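PDB 1R4V: hypothetical protein AQ_328 from Aquifex aeolicus, which is of unknown function but adopts an ancestral histone fold and, like its family, may take part in protein heterodimerization. Local coordinates for residues His93-Asp107 with Glu130-Asp144. Residues are numbered along the deposited sequence; the frame is centred on the assembly and turned at random. Where two conformers were deposited one is given.
Sequences HIKNFQKIEQDMGVD and EYRNIMGGLLLMHAD
Phe97 lays its ring flat on the backbone of Gly136, whose CA stands 3.5 Å from the ring centroid, a CH-pi contact over the face. With CG anti to the backbone N (chi1 172°), the ring is carried into the hole between Gly136, Gly137, Asn133 and Leu140. Glycine suits both positions of helix 131-149: a CB on Gly136 would run into this ring, and one on Gly137 into CG1 of Ile94. The bare surface lets the axes of helix segments 93-98 and 131-144 approach to 7.5 Å while crossing at 106°. A second CH-pi contact forms at His93, where Met141 CA lies 3.8 Å from the imidazole centroid, almost on the ring normal.

Apolar contacts fill in around the rings. Branched Leu140 serves several neighbours: CD1 packs 3.8 Å from Phe97 CB and meets Ile100 CD1 tip to tip, while CD2 faces the methyl CE of selenomethionine Met104, which also reaches the edge of the Phe97 ring in plane. Val106, a compact knob, spreads its methyls, CG1 against Met135 CB and CG2 against Leu139 CD1.

The charged contact lies at the margin. Arg132 grips the Asp107 carboxylate side-on: NE gives OD2 a 2.8 Å bond on its syn side, nearly in the guanidinium plane, whereas NH1 meets OD1 at 3.3 Å from above the carboxylate plane. A bend at chi3 (-46°) turns the guanidinium this way. Replacing Arg132 with leucine would probably leave Asp107 without its cationic mate and the start of helix 106-113 less firmly tied to helix 131-149.

Helix 88-98 and the start of helix 106-113 both pack on helix 131-149, and the loop between them touches it through Ile100 and Met104, within the all-helical histone fold of this single chain.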
loop_
_atom_site.group_PDB
_atom_site.type_symbol
_atom_site.label_atom_id
_atom_site.label_comp_id
_atom_site.label_asym_id
_atom_site.label_seq_id
_atom_site.Cartn_x
_atom_site.Cartn_y
_atom_site.Cartn_z
ATOM N N HIS A 93 9.348 4.526 -4.507
ATOM C CA HIS A 93 8.712 4.449 -3.198
ATOM C C HIS A 93 9.025 3.157 -2.442
ATOM O O HIS A 93 9.257 3.196 -1.236
ATOM C CB HIS A 93 7.206 4.658 -3.328
ATOM C CG HIS A 93 6.844 6.083 -3.569
ATOM N ND1 HIS A 93 6.219 6.513 -4.719
ATOM C CD2 HIS A 93 7.041 7.182 -2.808
ATOM C CE1 HIS A 93 6.044 7.819 -4.649
ATOM N NE2 HIS A 93 6.540 8.252 -3.505
ATOM N N ILE A 94 9.048 2.022 -3.135
ATOM C CA ILE A 94 9.373 0.747 -2.523
ATOM C C ILE A 94 10.815 0.770 -2.009
ATOM O O ILE A 94 11.089 0.362 -0.875
ATOM C CB ILE A 94 9.133 -0.419 -3.509
ATOM C CG1 ILE A 94 7.641 -0.566 -3.805
ATOM C CG2 ILE A 94 9.644 -1.763 -2.960
ATOM C CD1 ILE A 94 7.335 -1.566 -4.877
ATOM N N LYS A 95 11.738 1.242 -2.837
ATOM C CA LYS A 95 13.129 1.387 -2.408
ATOM C C LYS A 95 13.300 2.315 -1.210
ATOM O O LYS A 95 14.073 1.998 -0.295
ATOM C CB LYS A 95 13.996 1.881 -3.560
ATOM C CG LYS A 95 14.303 0.822 -4.595
ATOM C CD LYS A 95 15.148 1.408 -5.741
ATOM C CE LYS A 95 15.014 0.600 -7.047
ATOM N NZ LYS A 95 15.115 -0.870 -6.816
ATOM N N ASN A 96 12.608 3.453 -1.215
ATOM C CA ASN A 96 12.651 4.383 -0.083
ATOM C C ASN A 96 12.095 3.726 1.169
ATOM O O ASN A 96 12.629 3.948 2.257
ATOM C CB ASN A 96 11.867 5.681 -0.298
ATOM C CG ASN A 96 12.443 6.573 -1.380
ATOM O OD1 ASN A 96 13.592 6.432 -1.801
ATOM N ND2 ASN A 96 11.617 7.505 -1.850
ATOM N N PHE A 97 11.035 2.934 1.031
ATOM C CA PHE A 97 10.471 2.222 2.172
ATOM C C PHE A 97 11.466 1.254 2.813
ATOM O O PHE A 97 11.543 1.168 4.049
ATOM C CB PHE A 97 9.182 1.465 1.846
ATOM C CG PHE A 97 8.718 0.577 2.973
ATOM C CD1 PHE A 97 8.111 1.121 4.091
ATOM C CD2 PHE A 97 8.918 -0.798 2.930
ATOM C CE1 PHE A 97 7.705 0.307 5.145
ATOM C CE2 PHE A 97 8.502 -1.616 3.968
ATOM C CZ PHE A 97 7.902 -1.059 5.085
ATOM N N GLN A 98 12.210 0.529 1.990
ATOM C CA GLN A 98 13.162 -0.458 2.486
ATOM C C GLN A 98 14.292 0.180 3.297
ATOM O O GLN A 98 14.882 -0.484 4.141
ATOM C CB GLN A 98 13.713 -1.310 1.334
ATOM C CG GLN A 98 12.631 -2.198 0.717
ATOM C CD GLN A 98 12.957 -2.757 -0.673
ATOM O OE1 GLN A 98 12.566 -3.881 -0.982
ATOM N NE2 GLN A 98 13.647 -1.986 -1.506
ATOM N N LYS A 99 14.591 1.454 3.069
ATOM C CA LYS A 99 15.603 2.121 3.869
ATOM C C LYS A 99 15.068 2.759 5.161
ATOM O O LYS A 99 15.853 3.349 5.899
ATOM C CB LYS A 99 16.499 3.039 3.020
ATOM C CG LYS A 99 15.911 4.150 2.202
ATOM C CD LYS A 99 16.892 4.540 1.089
ATOM C CE LYS A 99 16.492 5.861 0.426
ATOM N NZ LYS A 99 16.869 5.908 -1.024
ATOM N N ILE A 100 13.784 2.606 5.472
ATOM C CA ILE A 100 13.212 3.109 6.726
ATOM C C ILE A 100 13.450 2.111 7.860
ATOM O O ILE A 100 13.130 0.930 7.734
ATOM C CB ILE A 100 11.710 3.426 6.568
ATOM C CG1 ILE A 100 11.546 4.611 5.616
ATOM C CG2 ILE A 100 11.055 3.757 7.912
ATOM C CD1 ILE A 100 10.149 4.824 5.168
ATOM N N GLU A 101 13.997 2.593 8.975
ATOM C CA GLU A 101 14.330 1.746 10.125
ATOM C C GLU A 101 13.154 1.561 11.083
ATOM O O GLU A 101 12.949 0.459 11.604
ATOM C CB GLU A 101 15.560 2.298 10.860
ATOM C CG GLU A 101 16.746 2.482 9.918
ATOM C CD GLU A 101 18.116 2.302 10.556
ATOM O OE1 GLU A 101 18.256 2.463 11.792
ATOM O OE2 GLU A 101 19.069 1.993 9.796
ATOM N N GLN A 102 12.385 2.628 11.295
ATOM C CA GLN A 102 11.209 2.593 12.163
ATOM C C GLN A 102 10.132 1.655 11.645
ATOM O O GLN A 102 9.850 1.603 10.446
ATOM C CB GLN A 102 10.604 3.986 12.319
ATOM C CG GLN A 102 9.342 4.045 13.208
ATOM C CD GLN A 102 9.051 5.449 13.716
ATOM O OE1 GLN A 102 9.972 6.255 13.824
ATOM N NE2 GLN A 102 7.785 5.748 14.020
ATOM N N ASP A 103 9.533 0.920 12.569
ATOM C CA ASP A 103 8.435 0.038 12.265
ATOM C C ASP A 103 7.171 0.903 12.179
ATOM O O ASP A 103 6.795 1.513 13.178
ATOM C CB ASP A 103 8.340 -0.980 13.381
ATOM C CG ASP A 103 7.253 -1.992 13.165
ATOM O OD1 ASP A 103 7.093 -2.808 14.100
ATOM O OD2 ASP A 103 6.522 -2.060 12.149
HETATM N N MSE A 104 6.521 0.964 11.013
HETATM C CA MSE A 104 5.254 1.713 10.876
HETATM C C MSE A 104 4.029 0.811 10.802
HETATM O O MSE A 104 2.944 1.248 10.428
HETATM C CB MSE A 104 5.306 2.683 9.707
HETATM C CG MSE A 104 5.363 2.032 8.340
HETATM SE SE MSE A 104 5.345 3.278 6.788
HETATM C CE MSE A 104 7.220 3.810 6.772
ATOM N N GLY A 105 4.195 -0.448 11.179
ATOM C CA GLY A 105 3.103 -1.400 11.341
ATOM C C GLY A 105 2.791 -2.200 10.086
ATOM O O GLY A 105 1.759 -2.852 10.033
ATOM N N VAL A 106 3.662 -2.169 9.087
ATOM C CA VAL A 106 3.339 -2.745 7.772
ATOM C C VAL A 106 2.993 -4.224 7.852
ATOM O O VAL A 106 2.036 -4.661 7.217
ATOM C CB VAL A 106 4.426 -2.446 6.718
ATOM C CG1 VAL A 106 4.105 -3.116 5.390
ATOM C CG2 VAL A 106 4.546 -0.948 6.477
ATOM N N ASP A 107 3.710 -4.994 8.667
ATOM C CA ASP A 107 3.420 -6.419 8.812
ATOM C C ASP A 107 2.050 -6.680 9.397
ATOM O O ASP A 107 1.356 -7.588 8.944
ATOM C CB ASP A 107 4.487 -7.122 9.635
ATOM C CG ASP A 107 5.815 -7.152 8.922
ATOM O OD1 ASP A 107 6.850 -6.851 9.561
ATOM O OD2 ASP A 107 5.902 -7.446 7.712
ATOM N N GLU A 130 7.721 -10.481 -0.699
ATOM C CA GLU A 130 7.911 -9.055 -1.000
ATOM C C GLU A 130 6.706 -8.183 -0.706
ATOM O O GLU A 130 6.787 -6.985 -0.928
ATOM C CB GLU A 130 8.250 -8.842 -2.487
ATOM C CG GLU A 130 9.679 -9.194 -2.863
ATOM C CD GLU A 130 10.714 -8.408 -2.061
ATOM O OE1 GLU A 130 10.629 -7.152 -2.017
ATOM O OE2 GLU A 130 11.616 -9.061 -1.469
ATOM N N TYR A 131 5.593 -8.752 -0.266
ATOM C CA TYR A 131 4.373 -7.986 -0.070
ATOM C C TYR A 131 4.557 -6.869 0.938
ATOM O O TYR A 131 3.912 -5.827 0.833
ATOM C CB TYR A 131 3.240 -8.893 0.400
ATOM C CG TYR A 131 2.471 -9.645 -0.639
ATOM C CD1 TYR A 131 2.876 -9.714 -1.985
ATOM C CD2 TYR A 131 1.298 -10.292 -0.278
ATOM C CE1 TYR A 131 2.135 -10.433 -2.930
ATOM C CE2 TYR A 131 0.538 -10.990 -1.216
ATOM C CZ TYR A 131 0.952 -11.051 -2.532
ATOM O OH TYR A 131 0.170 -11.765 -3.391
ATOM N N ARG A 132 5.393 -7.075 1.952
ATOM C CA ARG A 132 5.608 -5.998 2.920
ATOM C C ARG A 132 6.289 -4.777 2.296
ATOM O O ARG A 132 5.959 -3.639 2.615
ATOM C CB ARG A 132 6.348 -6.519 4.158
ATOM C CG ARG A 132 7.791 -6.960 3.926
ATOM C CD ARG A 132 8.445 -7.519 5.204
ATOM N NE ARG A 132 8.143 -6.629 6.322
ATOM C CZ ARG A 132 8.726 -5.453 6.520
ATOM N NH1 ARG A 132 8.350 -4.734 7.567
ATOM N NH2 ARG A 132 9.679 -4.991 5.707
ATOM N N ASN A 133 7.227 -5.003 1.379
ATOM C CA ASN A 133 7.903 -3.918 0.679
ATOM C C ASN A 133 6.961 -3.221 -0.287
ATOM O O ASN A 133 6.978 -2.014 -0.384
ATOM C CB ASN A 133 9.157 -4.412 -0.016
ATOM C CG ASN A 133 10.170 -4.910 0.996
ATOM O OD1 ASN A 133 10.323 -4.326 2.078
ATOM N ND2 ASN A 133 10.824 -6.017 0.672
ATOM N N ILE A 134 6.131 -3.980 -0.982
ATOM C CA ILE A 134 5.160 -3.382 -1.908
ATOM C C ILE A 134 4.170 -2.508 -1.154
ATOM O O ILE A 134 3.893 -1.375 -1.567
ATOM C CB ILE A 134 4.451 -4.480 -2.694
ATOM C CG1 ILE A 134 5.471 -5.189 -3.593
ATOM C CG2 ILE A 134 3.314 -3.891 -3.517
ATOM C CD1 ILE A 134 4.956 -6.447 -4.266
HETATM N N MSE A 135 3.635 -3.027 -0.052
HETATM C CA MSE A 135 2.666 -2.288 0.734
HETATM C C MSE A 135 3.289 -1.067 1.374
HETATM O O MSE A 135 2.672 -0.021 1.423
HETATM C CB MSE A 135 2.022 -3.147 1.815
HETATM C CG MSE A 135 0.579 -2.633 2.026
HETATM SE SE MSE A 135 -0.039 -3.344 3.655
HETATM C CE MSE A 135 -1.448 -1.997 4.226
ATOM N N GLY A 136 4.497 -1.215 1.894
ATOM C CA GLY A 136 5.238 -0.089 2.431
ATOM C C GLY A 136 5.471 1.014 1.421
ATOM O O GLY A 136 5.293 2.174 1.753
ATOM N N GLY A 137 5.823 0.663 0.190
ATOM C CA GLY A 137 5.909 1.598 -0.927
ATOM C C GLY A 137 4.591 2.268 -1.281
ATOM O O GLY A 137 4.542 3.470 -1.586
ATOM N N LEU A 138 3.514 1.500 -1.268
ATOM C CA LEU A 138 2.174 2.032 -1.520
ATOM C C LEU A 138 1.758 3.000 -0.413
ATOM O O LEU A 138 1.112 4.001 -0.673
ATOM C CB LEU A 138 1.148 0.908 -1.672
ATOM C CG LEU A 138 1.221 0.120 -2.978
ATOM C CD1 LEU A 138 0.366 -1.116 -2.844
ATOM C CD2 LEU A 138 0.842 0.988 -4.198
ATOM N N LEU A 139 2.144 2.733 0.825
ATOM C CA LEU A 139 1.855 3.638 1.934
ATOM C C LEU A 139 2.602 4.955 1.778
ATOM O O LEU A 139 1.994 6.024 1.945
ATOM C CB LEU A 139 2.143 2.961 3.267
ATOM C CG LEU A 139 1.076 1.976 3.737
ATOM C CD1 LEU A 139 1.725 1.114 4.817
ATOM C CD2 LEU A 139 -0.158 2.681 4.275
ATOM N N LEU A 140 3.884 4.903 1.419
ATOM C CA LEU A 140 4.670 6.117 1.227
ATOM C C LEU A 140 4.188 6.911 0.053
ATOM O O LEU A 140 4.167 8.130 0.130
ATOM C CB LEU A 140 6.144 5.835 0.991
ATOM C CG LEU A 140 6.856 5.242 2.209
ATOM C CD1 LEU A 140 8.326 5.137 1.853
ATOM C CD2 LEU A 140 6.639 6.050 3.477
HETATM N N MSE A 141 3.839 6.214 -1.030
HETATM C CA MSE A 141 3.208 6.883 -2.158
HETATM C C MSE A 141 1.927 7.631 -1.801
HETATM O O MSE A 141 1.768 8.800 -2.173
HETATM C CB MSE A 141 2.960 5.906 -3.282
HETATM C CG MSE A 141 2.352 6.635 -4.429
HETATM SE SE MSE A 141 0.386 6.299 -4.527
HETATM C CE MSE A 141 0.084 7.134 -6.297
ATOM N N HIS A 142 1.024 6.981 -1.081
ATOM C CA HIS A 142 -0.181 7.630 -0.584
ATOM C C HIS A 142 0.122 8.826 0.318
ATOM O O HIS A 142 -0.549 9.826 0.204
ATOM C CB HIS A 142 -1.094 6.667 0.169
ATOM C CG HIS A 142 -1.914 5.804 -0.727
ATOM N ND1 HIS A 142 -1.378 4.753 -1.442
ATOM C CD2 HIS A 142 -3.235 5.826 -1.019
ATOM C CE1 HIS A 142 -2.337 4.161 -2.132
ATOM N NE2 HIS A 142 -3.471 4.798 -1.895
ATOM N N ALA A 143 1.120 8.743 1.183
ATOM C CA ALA A 143 1.492 9.898 2.012
ATOM C C ALA A 143 1.895 11.095 1.132
ATOM O O ALA A 143 1.547 12.231 1.429
ATOM C CB ALA A 143 2.620 9.516 2.978
ATOM N N ASP A 144 2.619 10.827 0.055
ATOM C CA ASP A 144 3.089 11.829 -0.889
ATOM C C ASP A 144 1.872 12.501 -1.532
ATOM O O ASP A 144 1.796 13.717 -1.608
ATOM C CB ASP A 144 4.006 11.204 -1.945
ATOM C CG ASP A 144 4.643 12.248 -2.886
ATOM O OD1 ASP A 144 5.160 13.287 -2.413
ATOM O OD2 ASP A 144 4.687 12.107 -4.133
#